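Lys-gingipain W83 (Porphyromonas gingivalis, PDB 4ITC) cleaves proteins after lysine as a cysteine protease, and carries adhesin domains, including this calcium-binding K1 domain, whose isolated forms are haemolytic in vitro. Local coordinates at residues A[10-15]-A[62-67]. Sequence-based numbering, arbitrary orientation.
Sequences NGIPAS and NYLITP. With CA (calcium ion), chain B; GAI (guanidine), chain G.
Leu64 meets Ile12, and Pro67 meets Ser15, in a small van der Waals contact, one half apolar, the other a polar residue against a proline ring. Along 62-67, Asn62 comes first, as a calcium ligand: its amide oxygen OD1 sits 2.4 Å from the calcium ion, while ND2 bonds to Ser47 OG, so both ends of the amide are used and its flip is fixed. Two residues on, the torsions of Leu64 (chi1 174°, chi2 64°) together bring CD1 to CG2 of Ile12, 4.0 Å away. Bulky apolar chains fit here: buried Leu64 has Trp16, Trp28 and Val45 around it, and Ile12 also meets Val45. The same Ile12 CG2 lies 3.4 Å from N2 of the bound guanidine, which also gives Ile12 O a weak hydrogen bond. The buried hydroxyl OG1 of Thr66 is satisfied by Pro67 O, at 2.9 Å, and Val149 N. Pro67 packs its rigid ring on Ser15, CG 3.7 Å from OG; that exposed hydroxyl hydrogen-bonds a glycerol, probably from the crystallisation liquor. The loop between strands 3-6 and 17-20 thus lies against strand 62-65 and the turn after it, the strand running between antiparallel neighbours 17-20 and 148-153 in the adhesin domain's beta sandwich.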
loop_
_atom_site.group_PDB
_atom_site.type_symbol
_atom_site.label_atom_id
_atom_site.label_comp_id
_atom_site.label_asym_id
_atom_site.label_seq_id
_atom_site.Cartn_x
_atom_site.Cartn_y
_atom_site.Cartn_z
ATOM N N ASN A 10 -9.201 -3.620 11.842
ATOM C CA ASN A 10 -8.696 -4.627 12.772
ATOM C C ASN A 10 -7.530 -5.412 12.204
ATOM O O ASN A 10 -7.455 -6.631 12.287
ATOM C CB ASN A 10 -9.854 -5.527 13.216
ATOM C CG ASN A 10 -10.819 -4.775 14.101
ATOM O OD1 ASN A 10 -11.901 -4.371 13.680
ATOM N ND2 ASN A 10 -10.385 -4.529 15.291
ATOM N N GLY A 11 -6.601 -4.692 11.585
ATOM C CA GLY A 11 -5.385 -5.302 11.127
ATOM C C GLY A 11 -5.531 -5.921 9.740
ATOM O O GLY A 11 -6.473 -5.670 9.009
ATOM N N ILE A 12 -4.536 -6.728 9.409
ATOM C CA ILE A 12 -4.479 -7.401 8.120
ATOM C C ILE A 12 -5.072 -8.807 8.279
ATOM O O ILE A 12 -4.517 -9.648 8.990
ATOM C CB ILE A 12 -3.036 -7.512 7.629
ATOM C CG1 ILE A 12 -2.389 -6.115 7.558
ATOM C CG2 ILE A 12 -3.018 -8.200 6.255
ATOM C CD1 ILE A 12 -0.914 -6.144 7.270
ATOM N N PRO A 13 -6.194 -9.075 7.599
ATOM C CA PRO A 13 -6.766 -10.414 7.740
ATOM C C PRO A 13 -5.843 -11.507 7.226
ATOM O O PRO A 13 -5.068 -11.274 6.289
ATOM C CB PRO A 13 -8.052 -10.343 6.936
ATOM C CG PRO A 13 -8.359 -8.913 6.761
ATOM C CD PRO A 13 -7.053 -8.182 6.803
ATOM N N ALA A 14 -5.900 -12.711 7.795
ATOM C CA ALA A 14 -5.069 -13.819 7.361
ATOM C C ALA A 14 -5.283 -14.249 5.923
ATOM O O ALA A 14 -4.456 -14.954 5.367
ATOM C CB ALA A 14 -5.264 -15.014 8.294
ATOM N N SER A 15 -6.407 -13.855 5.317
ATOM C CA SER A 15 -6.670 -14.161 3.919
ATOM C C SER A 15 -5.811 -13.294 2.978
ATOM O O SER A 15 -5.666 -13.649 1.809
ATOM C CB SER A 15 -8.136 -13.948 3.606
ATOM O OG SER A 15 -8.545 -12.665 4.057
ATOM N N ASN A 62 8.547 -5.007 -0.025
ATOM C CA ASN A 62 7.454 -5.610 0.785
ATOM C C ASN A 62 6.172 -5.646 -0.018
ATOM O O ASN A 62 5.757 -4.589 -0.576
ATOM C CB ASN A 62 7.182 -4.824 2.048
ATOM C CG ASN A 62 8.411 -4.592 2.953
ATOM O OD1 ASN A 62 9.397 -5.394 2.981
ATOM N ND2 ASN A 62 8.323 -3.528 3.778
ATOM N N TYR A 63 5.500 -6.781 -0.010
ATOM C CA TYR A 63 4.272 -7.000 -0.760
ATOM C C TYR A 63 3.128 -7.224 0.186
ATOM O O TYR A 63 3.258 -7.926 1.185
ATOM C CB TYR A 63 4.342 -8.218 -1.646
ATOM C CG TYR A 63 5.353 -8.188 -2.799
ATOM C CD1 TYR A 63 6.700 -8.304 -2.593
ATOM C CD2 TYR A 63 4.908 -8.111 -4.099
ATOM C CE1 TYR A 63 7.583 -8.305 -3.648
ATOM C CE2 TYR A 63 5.784 -8.120 -5.157
ATOM C CZ TYR A 63 7.133 -8.239 -4.909
ATOM O OH TYR A 63 8.017 -8.279 -5.955
ATOM N N LEU A 64 1.986 -6.625 -0.138
ATOM C CA LEU A 64 0.700 -6.878 0.527
ATOM C C LEU A 64 -0.241 -7.307 -0.594
ATOM O O LEU A 64 -0.459 -6.548 -1.554
ATOM C CB LEU A 64 0.199 -5.616 1.201
ATOM C CG LEU A 64 -1.191 -5.695 1.810
ATOM C CD1 LEU A 64 -1.291 -6.687 2.953
ATOM C CD2 LEU A 64 -1.637 -4.310 2.245
ATOM N N ILE A 65 -0.810 -8.505 -0.456
ATOM C CA ILE A 65 -1.513 -9.144 -1.547
ATOM C C ILE A 65 -2.923 -9.524 -1.116
ATOM O O ILE A 65 -3.110 -10.082 -0.034
ATOM C CB ILE A 65 -0.733 -10.407 -1.994
ATOM C CG1 ILE A 65 0.669 -10.017 -2.529
ATOM C CG2 ILE A 65 -1.480 -11.204 -3.067
ATOM C CD1 ILE A 65 1.687 -11.118 -2.428
ATOM N N THR A 66 -3.888 -9.200 -1.965
ATOM C CA THR A 66 -5.289 -9.561 -1.736
ATOM C C THR A 66 -5.539 -11.052 -1.641
ATOM O O THR A 66 -4.760 -11.871 -2.100
ATOM C CB THR A 66 -6.204 -8.996 -2.831
ATOM O OG1 THR A 66 -5.906 -9.675 -4.049
ATOM C CG2 THR A 66 -6.091 -7.460 -2.978
ATOM N N PRO A 67 -6.677 -11.406 -1.024
ATOM C CA PRO A 67 -7.199 -12.736 -1.276
ATOM C C PRO A 67 -7.485 -12.944 -2.764
ATOM O O PRO A 67 -7.509 -11.980 -3.550
ATOM C CB PRO A 67 -8.520 -12.725 -0.464
ATOM C CG PRO A 67 -8.444 -11.629 0.488
ATOM C CD PRO A 67 -7.573 -10.606 -0.174
HETATM CA CA CA B . 11.269 -5.956 4.354
HETATM C C GAI G . -0.949 -11.208 6.980
HETATM N N1 GAI G . -0.335 -11.646 5.966
HETATM N N2 GAI G . -2.263 -11.371 7.127
HETATM N N3 GAI G . -0.261 -10.575 7.933
HETATM O O HOH W 1 11.913 -3.635 4.706
#